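Side-chain contacts in UPF0303 protein YBR137W (Saccharomyces cerevisiae, PDB 4CLC), which is of unknown function but belongs to the UPF0303 family, related in sequence to the haem-degrading HbpS-like proteins, and assembles here as ten chains: residues Val17-Leu22 with Gly106-Asp111; Leu96-Ser101 with Lys123-His128; Ala144-Ser149 with Leu158-Ser163. All blocks are in the same frame, centred on the assembly; numbering follows the deposited sequence.

Interaction 1: residues Val17-Leu22 with Gly106-Asp111; sequences VPLEQL and GCKKGD. Unlike the reference sequence in segment 17-22: Gln21 (reference Glu).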
loop_
_atom_site.group_PDB
_atom_site.type_symbol
_atom_site.label_atom_id
_atom_site.label_comp_id
_atom_site.label_asym_id
_atom_site.label_seq_id
_atom_site.Cartn_x
_atom_site.Cartn_y
_atom_site.Cartn_z
ATOM N N VAL D 17 -5.882 32.824 25.294
ATOM C CA VAL D 17 -5.371 32.077 26.449
ATOM C C VAL D 17 -4.000 31.397 26.223
ATOM O O VAL D 17 -3.857 30.493 25.393
ATOM C CB VAL D 17 -6.404 31.001 26.896
ATOM C CG1 VAL D 17 -6.051 30.472 28.266
ATOM C CG2 VAL D 17 -7.836 31.574 26.884
ATOM N N PRO D 18 -2.987 31.830 26.985
ATOM C CA PRO D 18 -1.597 31.378 26.835
ATOM C C PRO D 18 -1.376 29.886 27.133
ATOM O O PRO D 18 -1.980 29.343 28.058
ATOM C CB PRO D 18 -0.832 32.252 27.851
ATOM C CG PRO D 18 -1.851 32.673 28.840
ATOM C CD PRO D 18 -3.124 32.840 28.050
ATOM N N LEU D 19 -0.484 29.258 26.365
ATOM C CA LEU D 19 -0.185 27.834 26.491
ATOM C C LEU D 19 0.093 27.417 27.924
ATOM O O LEU D 19 -0.341 26.346 28.349
ATOM C CB LEU D 19 1.015 27.452 25.628
ATOM C CG LEU D 19 0.970 27.858 24.165
ATOM C CD1 LEU D 19 2.117 27.206 23.418
ATOM C CD2 LEU D 19 -0.347 27.486 23.562
ATOM N N GLU D 20 0.821 28.241 28.671
ATOM C CA GLU D 20 1.123 27.870 30.049
ATOM C C GLU D 20 -0.166 27.873 30.859
ATOM O O GLU D 20 -0.278 27.148 31.845
ATOM C CB GLU D 20 2.151 28.796 30.659
ATOM N N GLN D 21 -1.148 28.666 30.438
ATOM C CA GLN D 21 -2.445 28.614 31.101
ATOM C C GLN D 21 -3.106 27.286 30.760
ATOM O O GLN D 21 -3.492 26.524 31.656
ATOM C CB GLN D 21 -3.357 29.786 30.691
ATOM C CG GLN D 21 -4.680 29.853 31.474
ATOM C CD GLN D 21 -5.223 31.274 31.621
ATOM O OE1 GLN D 21 -6.379 31.482 32.004
ATOM N NE2 GLN D 21 -4.382 32.261 31.321
ATOM N N LEU D 22 -3.204 27.018 29.457
ATOM C CA LEU D 22 -3.772 25.782 28.939
ATOM C C LEU D 22 -3.202 24.578 29.689
ATOM O O LEU D 22 -3.927 23.860 30.387
ATOM C CB LEU D 22 -3.515 25.678 27.432
ATOM C CG LEU D 22 -4.391 26.674 26.674
ATOM C CD1 LEU D 22 -4.345 26.480 25.176
ATOM C CD2 LEU D 22 -5.841 26.632 27.169
ATOM N N GLY D 106 -3.586 23.031 18.778
ATOM C CA GLY D 106 -4.096 23.930 17.758
ATOM C C GLY D 106 -3.734 25.382 18.069
ATOM O O GLY D 106 -3.616 26.228 17.164
ATOM N N CYS D 107 -3.551 25.664 19.356
ATOM C CA CYS D 107 -3.137 26.987 19.807
ATOM C C CYS D 107 -1.717 27.182 19.371
ATOM O O CYS D 107 -1.410 28.110 18.620
ATOM C CB CYS D 107 -3.280 27.136 21.324
ATOM S SG CYS D 107 -4.995 27.357 21.753
ATOM N N LYS D 108 -0.875 26.227 19.761
ATOM C CA LYS D 108 0.451 26.080 19.183
ATOM C C LYS D 108 0.145 25.878 17.700
ATOM O O LYS D 108 -0.993 25.580 17.361
ATOM C CB LYS D 108 1.176 24.898 19.810
ATOM C CG LYS D 108 2.685 24.991 19.880
ATOM C CD LYS D 108 3.257 23.833 20.705
ATOM C CE LYS D 108 4.768 23.935 20.903
ATOM N NZ LYS D 108 5.358 22.703 21.543
ATOM N N LYS D 109 1.088 26.138 16.812
ATOM C CA LYS D 109 0.839 26.005 15.362
ATOM C C LYS D 109 0.054 27.117 14.645
ATOM O O LYS D 109 0.258 27.312 13.430
ATOM C CB LYS D 109 0.076 24.691 15.072
ATOM C CG LYS D 109 -0.801 24.696 13.814
ATOM C CD LYS D 109 -1.968 23.755 13.895
ATOM C CE LYS D 109 -2.553 23.537 12.521
ATOM N NZ LYS D 109 -3.222 24.749 11.989
ATOM N N GLY D 110 -0.728 27.915 15.376
ATOM C CA GLY D 110 -1.858 28.581 14.751
ATOM C C GLY D 110 -1.546 29.249 13.429
ATOM O O GLY D 110 -0.593 30.014 13.325
ATOM N N ASP D 111 -2.361 28.947 12.429
ATOM C CA ASP D 111 -2.253 29.476 11.060
ATOM C C ASP D 111 -1.242 28.745 10.185
ATOM O O ASP D 111 -1.336 28.816 8.957
ATOM C CB ASP D 111 -1.894 30.981 11.049
ATOM C CG ASP D 111 -3.105 31.899 11.286
ATOM O OD1 ASP D 111 -4.082 31.467 11.941
ATOM O OD2 ASP D 111 -3.065 33.069 10.822
#
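Leu22, which packs on Cys107, is held at the start of its helix by Pro18 O: Leu22 N bonds to that carbonyl oxygen at 3.0 Å, and Gln21 N adds a weak second bond to the same atom. Pro18 is the N-cap, so these bonds define the opening turn of helix 19-26. That turn presents Leu19 and Leu22, three residues apart, on one side, and both side chains come down on Cys107. Leu19 carries CG opposite its carbonyl carbon (chi1 -52°), which sends CD2 to within 3.7 Å of Cys107 CB. The other leucine reaches the cysteine further out: Leu22 CD1 lies 3.6 Å from Cys107 SG. Leu19 thus meets the cysteine at CB, while Leu22 comes closest at the sulfur and also nears CB, with no hydrogen bond between the two segments.

What meets here is the N-terminal turn of one helix and the C-terminal end of another, helix 102-107, which closes into a type II beta turn from Cys107 to Gly110. The turn's own bond, Gly110 N to Cys107 O at 3.3 Å, is weak. Lys108, first out of the helix, offers its aliphatic part to Leu19: CD1 of Leu19 approaches Lys108 CG at 4.2 Å, while the ammonium end leads away. Leu19 and Leu22 also touch Tyr104 one turn earlier in helix 102-107, and Leu22 reaches Phe103 there as well. From its other neighbours Leu22 takes Leu12 of helix 6-13, leaving it buried, whereas Leu19, Cys107 and Lys108 remain partly exposed.

Interaction 2: residues Leu96-Ser101 with Lys123-His128; sequences LRFGHS and KEYAFH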
loop_
_atom_site.group_PDB
_atom_site.type_symbol
_atom_site.label_atom_id
_atom_site.label_comp_id
_atom_site.label_asym_id
_atom_site.label_seq_id
_atom_site.Cartn_x
_atom_site.Cartn_y
_atom_site.Cartn_z
ATOM N N LEU D 96 -2.615 12.018 22.103
ATOM C CA LEU D 96 -1.777 10.959 22.689
ATOM C C LEU D 96 -0.337 11.058 22.212
ATOM O O LEU D 96 0.611 10.711 22.932
ATOM C CB LEU D 96 -2.342 9.572 22.369
ATOM C CG LEU D 96 -3.575 9.127 23.165
ATOM C CD1 LEU D 96 -4.314 7.995 22.446
ATOM C CD2 LEU D 96 -3.218 8.737 24.599
ATOM N N ARG D 97 -0.173 11.543 20.993
ATOM C CA ARG D 97 1.152 11.673 20.421
ATOM C C ARG D 97 1.935 12.828 21.029
ATOM O O ARG D 97 3.123 12.690 21.366
ATOM C CB ARG D 97 1.064 11.874 18.911
ATOM C CG ARG D 97 2.387 12.232 18.308
ATOM C CD ARG D 97 2.337 12.250 16.801
ATOM N NE ARG D 97 3.628 12.665 16.246
ATOM C CZ ARG D 97 3.963 12.541 14.970
ATOM N NH1 ARG D 97 3.107 12.000 14.109
ATOM N NH2 ARG D 97 5.155 12.945 14.560
ATOM N N PHE D 98 1.278 13.982 21.133
ATOM C CA PHE D 98 2.000 15.194 21.486
ATOM C C PHE D 98 2.035 15.502 22.977
ATOM O O PHE D 98 2.852 16.315 23.417
ATOM C CB PHE D 98 1.418 16.354 20.705
ATOM C CG PHE D 98 1.709 16.288 19.221
ATOM C CD1 PHE D 98 2.950 16.657 18.728
ATOM C CD2 PHE D 98 0.741 15.855 18.327
ATOM C CE1 PHE D 98 3.215 16.596 17.363
ATOM C CE2 PHE D 98 0.995 15.793 16.979
ATOM C CZ PHE D 98 2.237 16.168 16.491
ATOM N N GLY D 99 1.202 14.813 23.752
ATOM C CA GLY D 99 1.162 15.004 25.190
ATOM C C GLY D 99 0.378 16.215 25.694
ATOM O O GLY D 99 0.532 16.612 26.854
ATOM N N HIS D 100 -0.447 16.814 24.843
ATOM C CA HIS D 100 -1.303 17.921 25.271
ATOM C C HIS D 100 -2.681 17.832 24.621
ATOM O O HIS D 100 -2.879 17.055 23.693
ATOM C CB HIS D 100 -0.675 19.279 24.946
ATOM C CG HIS D 100 0.624 19.541 25.645
ATOM N ND1 HIS D 100 1.838 19.520 24.998
ATOM C CD2 HIS D 100 0.895 19.839 26.939
ATOM C CE1 HIS D 100 2.802 19.789 25.858
ATOM N NE2 HIS D 100 2.261 19.983 27.041
ATOM N N SER D 101 -3.630 18.631 25.108
ATOM C CA SER D 101 -4.958 18.679 24.529
ATOM C C SER D 101 -4.831 18.881 23.035
ATOM O O SER D 101 -3.873 19.474 22.551
ATOM N N LYS D 123 -5.075 14.565 7.665
ATOM C CA LYS D 123 -6.221 13.702 7.373
ATOM C C LYS D 123 -6.301 12.711 8.523
ATOM O O LYS D 123 -7.323 12.077 8.742
ATOM C CB LYS D 123 -6.112 12.973 6.026
ATOM C CG LYS D 123 -6.727 13.730 4.829
ATOM C CD LYS D 123 -5.766 14.805 4.331
ATOM C CE LYS D 123 -6.495 16.031 3.771
ATOM N NZ LYS D 123 -5.541 17.134 3.410
ATOM N N GLU D 124 -5.206 12.675 9.273
ATOM C CA GLU D 124 -4.848 11.703 10.285
ATOM C C GLU D 124 -4.886 12.342 11.681
ATOM O O GLU D 124 -5.469 11.789 12.607
ATOM C CB GLU D 124 -3.455 11.114 9.980
ATOM C CG GLU D 124 -3.067 9.885 10.815
ATOM C CD GLU D 124 -1.729 9.238 10.417
ATOM O OE1 GLU D 124 -1.025 9.759 9.522
ATOM O OE2 GLU D 124 -1.380 8.193 11.016
ATOM N N TYR D 125 -4.156 13.437 11.867
ATOM C CA TYR D 125 -4.220 14.187 13.122
ATOM C C TYR D 125 -5.118 15.432 13.048
ATOM O O TYR D 125 -5.042 16.198 12.104
ATOM C CB TYR D 125 -2.823 14.609 13.544
ATOM C CG TYR D 125 -1.852 13.478 13.777
ATOM C CD1 TYR D 125 -1.129 12.922 12.718
ATOM C CD2 TYR D 125 -1.635 12.981 15.049
ATOM C CE1 TYR D 125 -0.234 11.905 12.919
ATOM C CE2 TYR D 125 -0.738 11.964 15.257
ATOM C CZ TYR D 125 -0.037 11.428 14.188
ATOM O OH TYR D 125 0.875 10.414 14.408
ATOM N N ALA D 126 -5.969 15.634 14.043
ATOM C CA ALA D 126 -6.823 16.817 14.063
ATOM C C ALA D 126 -6.319 17.807 15.090
ATOM O O ALA D 126 -5.877 17.427 16.178
ATOM C CB ALA D 126 -8.256 16.459 14.359
ATOM N N PHE D 127 -6.299 19.076 14.711
ATOM C CA PHE D 127 -5.841 20.084 15.636
ATOM C C PHE D 127 -6.929 20.982 16.264
ATOM O O PHE D 127 -6.596 21.896 17.039
ATOM C CB PHE D 127 -4.733 20.864 14.946
ATOM C CG PHE D 127 -3.481 20.063 14.836
ATOM C CD1 PHE D 127 -3.286 19.198 13.764
ATOM C CD2 PHE D 127 -2.538 20.089 15.860
ATOM C CE1 PHE D 127 -2.148 18.419 13.690
ATOM C CE2 PHE D 127 -1.396 19.317 15.792
ATOM C CZ PHE D 127 -1.203 18.477 14.710
ATOM N N HIS D 128 -8.205 20.720 15.947
ATOM C CA HIS D 128 -9.340 21.265 16.722
ATOM C C HIS D 128 -9.378 20.668 18.121
ATOM O O HIS D 128 -8.792 19.616 18.363
ATOM C CB HIS D 128 -10.666 20.985 16.047
ATOM C CG HIS D 128 -10.835 21.689 14.738
ATOM N ND1 HIS D 128 -9.779 21.955 13.893
ATOM C CD2 HIS D 128 -11.948 22.121 14.099
ATOM C CE1 HIS D 128 -10.228 22.548 12.804
ATOM N NE2 HIS D 128 -11.540 22.662 12.901
#
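Tyr125 and Arg97 cross at about a right angle where the last turn of helix 84-98 meets the irregular chain leading into strand 131-136, beside an aromatic cluster of Phe98, Phe127 and Phe118. Arg97 runs fully extended, CG opposite its backbone N (chi1 171°), and this extension brings NH1 to the hydroxyl end of the tyrosine. Arg97 NH1 donates to Tyr125 OH at 2.8 Å, with the oxygen near the guanidinium plane and an N-H...O angle of 149°. The two planes stand 72° apart, and the aliphatic part joins in, Arg97 CD lying 3.5 Å from Tyr125 CE2. Outside the two segments, Arg97 NE forms a salt bridge with an acidic side chain of a neighbouring subunit, so Tyr125 probably helps to position an arginine of the subunit interface. A phenylalanine in place of Tyr125 would probably leave NH1 without this acceptor, with NE still held by the neighbouring subunit.

Phe98, the third main contributor, meets the tyrosine ring obliquely, its CE2 4.3 Å from Tyr125 CD2. The same atom also meets Phe127, whose side chain crosses that of Phe98 at roughly a right angle, with Phe98 CE2 to Phe127 CZ at 4.1 Å.

Interaction 3: residues Ala144-Ser149 with Leu158-Ser163; sequences ACLTIS and LMAVSS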
loop_
_atom_site.group_PDB
_atom_site.type_symbol
_atom_site.label_atom_id
_atom_site.label_comp_id
_atom_site.label_asym_id
_atom_site.label_seq_id
_atom_site.Cartn_x
_atom_site.Cartn_y
_atom_site.Cartn_z
ATOM N N ALA D 144 -5.258 7.687 30.096
ATOM C CA ALA D 144 -6.134 7.518 28.958
ATOM C C ALA D 144 -6.318 8.857 28.275
ATOM O O ALA D 144 -5.601 9.799 28.549
ATOM C CB ALA D 144 -7.463 6.950 29.395
ATOM N N CYS D 145 -7.263 8.925 27.356
ATOM C CA CYS D 145 -7.589 10.168 26.711
ATOM C C CYS D 145 -9.118 10.271 26.613
ATOM O O CYS D 145 -9.805 9.313 26.229
ATOM C CB CYS D 145 -6.909 10.247 25.339
ATOM S SG CYS D 145 -7.323 11.685 24.311
ATOM N N LEU D 146 -9.644 11.430 26.993
ATOM C CA LEU D 146 -11.057 11.719 26.877
ATOM C C LEU D 146 -11.268 12.594 25.657
ATOM O O LEU D 146 -10.570 13.579 25.493
ATOM C CB LEU D 146 -11.553 12.403 28.148
ATOM C CG LEU D 146 -12.793 13.283 28.111
ATOM C CD1 LEU D 146 -13.975 12.474 27.682
ATOM C CD2 LEU D 146 -13.008 13.825 29.480
ATOM N N THR D 147 -12.207 12.231 24.794
ATOM C CA THR D 147 -12.398 12.958 23.553
ATOM C C THR D 147 -13.861 13.232 23.280
ATOM O O THR D 147 -14.675 12.309 23.231
ATOM C CB THR D 147 -11.830 12.208 22.349
ATOM O OG1 THR D 147 -10.439 11.949 22.541
ATOM C CG2 THR D 147 -12.015 13.032 21.102
ATOM N N ILE D 148 -14.185 14.509 23.089
ATOM C CA ILE D 148 -15.548 14.927 22.853
ATOM C C ILE D 148 -15.605 15.515 21.467
ATOM O O ILE D 148 -14.613 16.064 20.977
ATOM C CB ILE D 148 -16.005 15.932 23.916
ATOM C CG1 ILE D 148 -15.931 15.283 25.300
ATOM C CG2 ILE D 148 -17.404 16.416 23.651
ATOM C CD1 ILE D 148 -16.336 16.186 26.418
ATOM N N SER D 149 -16.742 15.366 20.808
ATOM C CA SER D 149 -16.893 15.862 19.456
ATOM C C SER D 149 -18.328 16.266 19.172
ATOM O O SER D 149 -19.246 15.585 19.587
ATOM C CB SER D 149 -16.447 14.802 18.446
ATOM O OG SER D 149 -17.256 14.836 17.277
ATOM N N LEU D 158 -13.655 22.531 26.463
ATOM C CA LEU D 158 -13.988 23.049 27.788
ATOM C C LEU D 158 -14.772 22.005 28.554
ATOM O O LEU D 158 -14.410 21.659 29.689
ATOM C CB LEU D 158 -14.771 24.330 27.696
ATOM N N MET D 159 -15.832 21.497 27.916
ATOM C CA MET D 159 -16.641 20.426 28.487
ATOM C C MET D 159 -15.750 19.299 28.960
ATOM O O MET D 159 -15.902 18.793 30.080
ATOM C CB MET D 159 -17.655 19.884 27.481
ATOM C CG MET D 159 -19.112 20.354 27.700
ATOM S SD MET D 159 -19.837 20.080 29.338
ATOM C CE MET D 159 -19.126 18.513 29.849
ATOM N N ALA D 160 -14.792 18.941 28.110
ATOM C CA ALA D 160 -13.810 17.928 28.450
ATOM C C ALA D 160 -13.088 18.251 29.739
ATOM O O ALA D 160 -13.132 17.470 30.669
ATOM C CB ALA D 160 -12.815 17.769 27.329
ATOM N N VAL D 161 -12.454 19.420 29.801
ATOM C CA VAL D 161 -11.591 19.764 30.937
ATOM C C VAL D 161 -12.384 19.988 32.226
ATOM O O VAL D 161 -11.946 19.627 33.332
ATOM C CB VAL D 161 -10.754 21.038 30.658
ATOM C CG1 VAL D 161 -9.677 21.200 31.713
ATOM C CG2 VAL D 161 -10.115 20.988 29.286
ATOM N N SER D 162 -13.552 20.593 32.070
ATOM C CA SER D 162 -14.352 20.987 33.212
ATOM C C SER D 162 -14.871 19.754 33.928
ATOM O O SER D 162 -14.667 19.578 35.143
ATOM C CB SER D 162 -15.516 21.856 32.762
ATOM O OG SER D 162 -15.175 22.595 31.611
ATOM N N SER D 163 -15.542 18.898 33.155
ATOM C CA SER D 163 -16.181 17.700 33.696
ATOM C C SER D 163 -15.142 16.683 34.114
ATOM O O SER D 163 -15.380 15.866 34.990
ATOM C CB SER D 163 -17.148 17.088 32.685
ATOM O OG SER D 163 -16.494 16.805 31.480
#
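Ile148 turns CG1 opposite its carbonyl carbon (chi1 -60°) and then stays straight (chi2 179°), and this carries CD1 off the strand onto the backbone of helix 153-168. Leu146, two residues back, instead places CG roughly opposite its backbone N and bends at the next bond, which brings CD2 to the same helix further along. The two methyls meet Ala160 from different ends. Ile148 CD1 sits 3.6 Å from Ala160 N and 4.0 Å from Ala160 CB; it also reaches Met159 CB at 4.1 Å. Leu146 CD2 lies 3.8 Å from Ala160 O, with Ala160 CB a looser neighbour. The small alanine side chain probably lets the strand residues lie close to the helix backbone, and the segment axes approach to 8.4 Å.

This is a helix laid against one face of a mixed sheet, in keeping with the GAF clan to which the HbpS-like family belongs. Strand 144-149 has backbone bonds to strand 131-136 on one flank and to strand 60-64 on the other. The 144-149 and 158-163 axes make 139° between their N-to-C directions, nearer antiparallel than parallel. Residues alternate in the usual way: Leu146 and Ile148 face helix 153-168 and also touch Ile46 of helix 36-53, while Cys145, Thr147 and Ser149 turn to helix 84-98 on the opposite face. Ala160 also touches Val132 of the adjoining strand.

Within the helix, Met159 O accepts two bonds, from Ser163 OG and, at 3.1 Å, from Ser163 N. The donors come from opposite faces of the carbonyl plane, and the buried Ser163 hydroxyl thus donates within its own helix.

In the fold
From the N terminus, the segment 17-22 opens interaction 1, and its partner 106-111 arrives only after three of the five strands and helices 36-53 and 84-98. Before that loop closes, 96-101 opens interaction 2, which shuts at 123-128; the two contacts therefore cross along the chain. They also touch, Lys109 CD lying 4.1 Å from Phe127 CG. Interaction 3 follows in series, a short closure near the centre of the chain. It meets interaction 2 where Leu96 packs on Cys145, but its centre is about 17 Å from that of interaction 1. In turn they tie helix 19-26 to helix 102-107, helix 84-98 to the loop before strand 131-136, and the sheet to helix 153-168.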